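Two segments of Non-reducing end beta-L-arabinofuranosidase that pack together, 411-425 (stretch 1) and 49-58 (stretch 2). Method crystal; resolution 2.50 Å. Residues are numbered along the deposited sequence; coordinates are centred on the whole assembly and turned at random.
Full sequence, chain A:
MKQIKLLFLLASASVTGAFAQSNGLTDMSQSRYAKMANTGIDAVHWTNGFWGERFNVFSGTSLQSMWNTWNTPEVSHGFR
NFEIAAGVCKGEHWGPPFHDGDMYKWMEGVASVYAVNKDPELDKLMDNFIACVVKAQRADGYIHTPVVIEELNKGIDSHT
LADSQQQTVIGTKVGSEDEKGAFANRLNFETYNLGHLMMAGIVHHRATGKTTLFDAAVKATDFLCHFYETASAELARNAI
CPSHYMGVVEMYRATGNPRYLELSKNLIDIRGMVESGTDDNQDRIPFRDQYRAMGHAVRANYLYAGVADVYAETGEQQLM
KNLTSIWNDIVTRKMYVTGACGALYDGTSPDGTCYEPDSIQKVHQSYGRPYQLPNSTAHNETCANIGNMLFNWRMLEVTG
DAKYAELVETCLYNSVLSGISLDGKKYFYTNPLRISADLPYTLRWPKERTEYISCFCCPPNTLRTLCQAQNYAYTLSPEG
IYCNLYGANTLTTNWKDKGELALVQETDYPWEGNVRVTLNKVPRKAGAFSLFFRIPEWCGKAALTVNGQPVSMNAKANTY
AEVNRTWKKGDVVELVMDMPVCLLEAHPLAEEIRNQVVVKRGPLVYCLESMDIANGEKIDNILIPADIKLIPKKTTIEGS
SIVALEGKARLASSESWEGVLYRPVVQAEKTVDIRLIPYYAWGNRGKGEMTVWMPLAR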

# COMPACT_ATOMS: atom_id res chain seq x y z
N CYS A 411 3.18 -0.03 -4.47
CA CYS A 411 3.20 -0.03 -3.01
C CYS A 411 2.89 -1.41 -2.43
O CYS A 411 3.63 -1.93 -1.57
CB CYS A 411 2.26 1.04 -2.45
SG CYS A 411 2.87 2.74 -2.68
N LEU A 412 1.81 -2.01 -2.94
CA LEU A 412 1.36 -3.30 -2.42
C LEU A 412 2.41 -4.41 -2.49
O LEU A 412 2.64 -5.04 -1.46
CB LEU A 412 0.05 -3.76 -3.10
CG LEU A 412 -0.61 -5.06 -2.60
CD1 LEU A 412 -0.97 -5.08 -1.12
CD2 LEU A 412 -1.86 -5.34 -3.42
N TYR A 413 3.04 -4.65 -3.66
CA TYR A 413 4.07 -5.71 -3.78
C TYR A 413 5.41 -5.31 -3.10
O TYR A 413 6.08 -6.14 -2.51
CB TYR A 413 4.35 -6.12 -5.23
CG TYR A 413 3.23 -6.82 -5.99
CD1 TYR A 413 3.05 -8.20 -5.93
CD2 TYR A 413 2.39 -6.11 -6.81
CE1 TYR A 413 2.01 -8.84 -6.65
CE2 TYR A 413 1.37 -6.73 -7.53
CZ TYR A 413 1.19 -8.09 -7.46
OH TYR A 413 0.14 -8.63 -8.18
N ASN A 414 5.80 -4.06 -3.15
CA ASN A 414 7.21 -3.73 -2.87
C ASN A 414 7.51 -3.00 -1.55
O ASN A 414 8.66 -3.01 -1.12
CB ASN A 414 7.78 -2.91 -4.03
CG ASN A 414 7.59 -3.60 -5.33
OD1 ASN A 414 8.15 -4.65 -5.54
ND2 ASN A 414 6.75 -3.06 -6.18
N SER A 415 6.52 -2.35 -0.94
CA SER A 415 6.73 -1.67 0.34
C SER A 415 5.68 -1.94 1.41
O SER A 415 5.72 -1.34 2.47
CB SER A 415 6.88 -0.18 0.09
OG SER A 415 5.81 0.35 -0.68
N VAL A 416 4.75 -2.84 1.14
CA VAL A 416 3.74 -3.27 2.11
C VAL A 416 3.94 -4.77 2.37
O VAL A 416 4.16 -5.19 3.51
CB VAL A 416 2.32 -2.98 1.58
CG1 VAL A 416 1.25 -3.56 2.49
CG2 VAL A 416 2.12 -1.49 1.43
N LEU A 417 3.90 -5.56 1.30
CA LEU A 417 4.17 -6.98 1.39
C LEU A 417 5.59 -7.26 1.91
O LEU A 417 5.84 -8.31 2.52
CB LEU A 417 3.91 -7.64 0.03
CG LEU A 417 4.13 -9.14 -0.16
CD1 LEU A 417 3.24 -9.99 0.73
CD2 LEU A 417 3.91 -9.48 -1.61
N SER A 418 6.52 -6.32 1.70
CA SER A 418 7.88 -6.48 2.26
C SER A 418 7.88 -6.43 3.79
O SER A 418 8.80 -6.90 4.43
CB SER A 418 8.78 -5.37 1.75
OG SER A 418 8.33 -4.14 2.27
N GLY A 419 6.85 -5.82 4.34
CA GLY A 419 6.72 -5.66 5.77
C GLY A 419 6.48 -6.91 6.60
O GLY A 419 6.56 -6.83 7.84
N ILE A 420 6.16 -8.02 5.94
CA ILE A 420 5.85 -9.28 6.62
C ILE A 420 6.72 -10.36 6.02
O ILE A 420 7.09 -10.28 4.86
CB ILE A 420 4.33 -9.63 6.52
CG1 ILE A 420 3.92 -10.63 7.62
CG2 ILE A 420 3.94 -10.12 5.12
CD1 ILE A 420 2.44 -11.02 7.62
N SER A 421 7.05 -11.36 6.83
CA SER A 421 7.79 -12.56 6.40
C SER A 421 6.96 -13.44 5.45
O SER A 421 5.74 -13.27 5.32
CB SER A 421 8.24 -13.38 7.63
OG SER A 421 7.17 -13.66 8.53
N LEU A 422 7.63 -14.35 4.75
CA LEU A 422 6.94 -15.34 3.94
C LEU A 422 6.17 -16.35 4.81
O LEU A 422 5.07 -16.73 4.45
CB LEU A 422 7.89 -16.02 2.97
CG LEU A 422 8.37 -15.13 1.84
CD1 LEU A 422 9.48 -15.83 1.08
CD2 LEU A 422 7.23 -14.75 0.89
N ASP A 423 6.70 -16.71 5.99
CA ASP A 423 5.95 -17.56 6.95
C ASP A 423 4.80 -16.89 7.70
O ASP A 423 4.22 -17.50 8.59
CB ASP A 423 6.87 -18.31 7.95
CG ASP A 423 7.60 -17.40 8.96
OD1 ASP A 423 7.32 -16.19 9.08
OD2 ASP A 423 8.51 -17.92 9.64
N GLY A 424 4.49 -15.63 7.37
CA GLY A 424 3.32 -14.93 7.92
C GLY A 424 3.38 -14.51 9.37
O GLY A 424 2.37 -14.09 9.92
N LYS A 425 4.55 -14.61 9.99
CA LYS A 425 4.69 -14.49 11.44
C LYS A 425 5.57 -13.35 11.92
O LYS A 425 5.42 -12.91 13.08
CB LYS A 425 5.27 -15.77 12.00
CG LYS A 425 4.31 -16.94 12.01
CD LYS A 425 4.91 -18.07 12.81
CE LYS A 425 4.09 -19.32 12.66
NZ LYS A 425 4.53 -20.32 13.66
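Stretch 2 49-58: GFWGERFNVF

Leu417 is at the centre of the contact between residues 49-58 and residues 411-425. Its CA-to-CB bond points toward stretch 2, and with chi1 t and chi2 p its two methyl groups spread over several side chains: CD2 lies 3.5 Å from Phe50 CZ and 4.2 Å from Trp51 CH2, while CD1 lies 4.0 Å from Phe58 CZ and 4.2 Å from Arg54 CD. These four partners fall at positions 50, 51, 54 and 58, the spacing expected of one side of an alpha helix. Stretch 2 is indeed helical from Phe50 to Phe58 and continues beyond; Gly49 holds the N-cap position, and backbone hydrogen bonds run regularly from Glu53 N to Gly49 O (3.0 Å) through Phe58 N to Arg54 O (2.9 Å).

Stretch 1 is less regular. Its helix enters from earlier in the chain, widens into a pi-type turn at 412-416, where Leu417 N bonds to Leu412 O at 3.1 Å, and is followed by a 3-10 segment at 417-419 and then by loop. The axes of helix 411-416 and helix 50-58 cross at 49°, with their N-to-C directions more parallel than antiparallel. At closest approach they are still 13.9 Å apart, so large side chains must bridge the gap: the nearest CA atoms of Tyr413 and Trp51 are 10.3 Å apart. The backbones draw together along the loop, the CA separation falling to 8.0 Å for Leu422 and Arg54 and 5.7 Å for Gly424 and Val57.

Around the Leu417 centre, aromatic rings fill the wider end. Tyr413 turns its edge to the face of Phe50, with centroids 5.4 Å apart, planes at 70° and Tyr413 CE1 3.9 Å from Phe50 CE1. The Tyr413 ring also lies obliquely to the five-membered ring of Trp51, centroids 5.2 Å apart. Leu412 adds CG at 3.7 Å from Trp51 CZ2, and Ile420 CG2 approaches Phe58 CE1 at 4.1 Å.

At the narrow end Val57 points toward the loop and sets CG1 3.4 Å from Gly424 CA. Gly424 closes a type I turn begun at Ser421; its phi of 72° favours glycine, and a CB there would come within 2.3 Å of Val57 CG1, a clash.

Polar contacts complete the packing. Trp51 NE1 donates a weak hydrogen bond to Tyr413 OH at 3.2 Å. The stronger link is Arg54 NH1 to Leu422 O, 2.8 Å, with Leu422 CD2 over one face of the guanidinium, 3.6 Å from NH1. Arg54 NH2 meanwhile forms a salt bridge with Glu53 OE2 at 2.8 Å, so the same group joins its helical neighbour to the loop. Within the turn, Ser421 OG donates to Asp423 OD1 at 2.6 Å; the CA-to-CB bonds of both residues point away from stretch 2. In all, 527 Å² is buried between the stretches, both sides summed.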

# COMPACT_ATOMS: atom_id res chain seq x y z
N GLY A 49 -2.75 -18.59 -7.23
CA GLY A 49 -1.46 -18.05 -7.63
C GLY A 49 -0.76 -17.33 -6.52
O GLY A 49 -0.88 -17.74 -5.35
N PHE A 50 -0.06 -16.26 -6.88
CA PHE A 50 0.66 -15.40 -5.93
C PHE A 50 -0.22 -15.10 -4.71
O PHE A 50 0.15 -15.41 -3.56
CB PHE A 50 1.12 -14.10 -6.60
CG PHE A 50 2.07 -13.27 -5.77
CD1 PHE A 50 1.62 -12.46 -4.74
CD2 PHE A 50 3.44 -13.32 -6.02
CE1 PHE A 50 2.52 -11.70 -3.99
CE2 PHE A 50 4.34 -12.56 -5.28
CZ PHE A 50 3.87 -11.75 -4.26
N TRP A 51 -1.39 -14.51 -4.94
CA TRP A 51 -2.16 -13.93 -3.84
C TRP A 51 -3.00 -14.95 -3.08
O TRP A 51 -3.19 -14.82 -1.87
CB TRP A 51 -3.01 -12.73 -4.30
CG TRP A 51 -2.19 -11.45 -4.48
CD1 TRP A 51 -1.88 -10.83 -5.66
CD2 TRP A 51 -1.58 -10.67 -3.45
NE1 TRP A 51 -1.11 -9.71 -5.42
CE2 TRP A 51 -0.91 -9.59 -4.08
CE3 TRP A 51 -1.55 -10.78 -2.05
CZ2 TRP A 51 -0.21 -8.63 -3.37
CZ3 TRP A 51 -0.85 -9.82 -1.34
CH2 TRP A 51 -0.19 -8.75 -2.00
N GLY A 52 -3.50 -15.96 -3.79
CA GLY A 52 -4.10 -17.12 -3.14
C GLY A 52 -3.18 -17.73 -2.09
O GLY A 52 -3.61 -18.01 -0.94
N GLU A 53 -1.92 -17.92 -2.50
CA GLU A 53 -0.88 -18.49 -1.64
C GLU A 53 -0.60 -17.59 -0.43
O GLU A 53 -0.64 -18.05 0.72
CB GLU A 53 0.40 -18.76 -2.42
CG GLU A 53 1.43 -19.59 -1.66
CD GLU A 53 2.78 -19.54 -2.32
OE1 GLU A 53 3.04 -20.33 -3.27
OE2 GLU A 53 3.59 -18.70 -1.87
N ARG A 54 -0.35 -16.30 -0.68
CA ARG A 54 -0.21 -15.34 0.41
C ARG A 54 -1.45 -15.30 1.33
O ARG A 54 -1.32 -15.40 2.57
CB ARG A 54 0.07 -13.95 -0.17
CG ARG A 54 1.42 -13.77 -0.85
CD ARG A 54 2.58 -14.12 0.07
NE ARG A 54 2.90 -15.54 -0.04
CZ ARG A 54 3.55 -16.26 0.87
NH1 ARG A 54 4.00 -15.72 2.01
NH2 ARG A 54 3.78 -17.55 0.63
N PHE A 55 -2.65 -15.21 0.75
CA PHE A 55 -3.90 -15.23 1.52
C PHE A 55 -4.08 -16.46 2.42
O PHE A 55 -4.63 -16.33 3.52
CB PHE A 55 -5.12 -15.07 0.60
CG PHE A 55 -6.40 -14.81 1.35
CD1 PHE A 55 -7.22 -15.87 1.75
CD2 PHE A 55 -6.78 -13.52 1.66
CE1 PHE A 55 -8.40 -15.65 2.43
CE2 PHE A 55 -7.97 -13.29 2.36
CZ PHE A 55 -8.79 -14.36 2.74
N ASN A 56 -3.61 -17.64 2.00
CA ASN A 56 -3.63 -18.82 2.91
C ASN A 56 -2.69 -18.67 4.10
O ASN A 56 -3.04 -19.09 5.21
CB ASN A 56 -3.35 -20.15 2.19
CG ASN A 56 -4.58 -20.70 1.46
OD1 ASN A 56 -5.66 -20.08 1.45
ND2 ASN A 56 -4.42 -21.86 0.84
N VAL A 57 -1.52 -18.07 3.88
CA VAL A 57 -0.67 -17.77 5.00
C VAL A 57 -1.40 -16.78 5.91
O VAL A 57 -1.64 -17.07 7.09
CB VAL A 57 0.68 -17.24 4.57
CG1 VAL A 57 1.51 -16.83 5.77
CG2 VAL A 57 1.40 -18.29 3.75
N PHE A 58 -1.81 -15.63 5.38
CA PHE A 58 -2.32 -14.56 6.26
C PHE A 58 -3.54 -15.02 7.06
O PHE A 58 -3.62 -14.75 8.26
CB PHE A 58 -2.66 -13.24 5.53
CG PHE A 58 -1.58 -12.73 4.61
CD1 PHE A 58 -0.22 -12.86 4.92
CD2 PHE A 58 -1.93 -12.11 3.41
CE1 PHE A 58 0.76 -12.40 4.05
CE2 PHE A 58 -0.95 -11.65 2.55
CZ PHE A 58 0.40 -11.80 2.87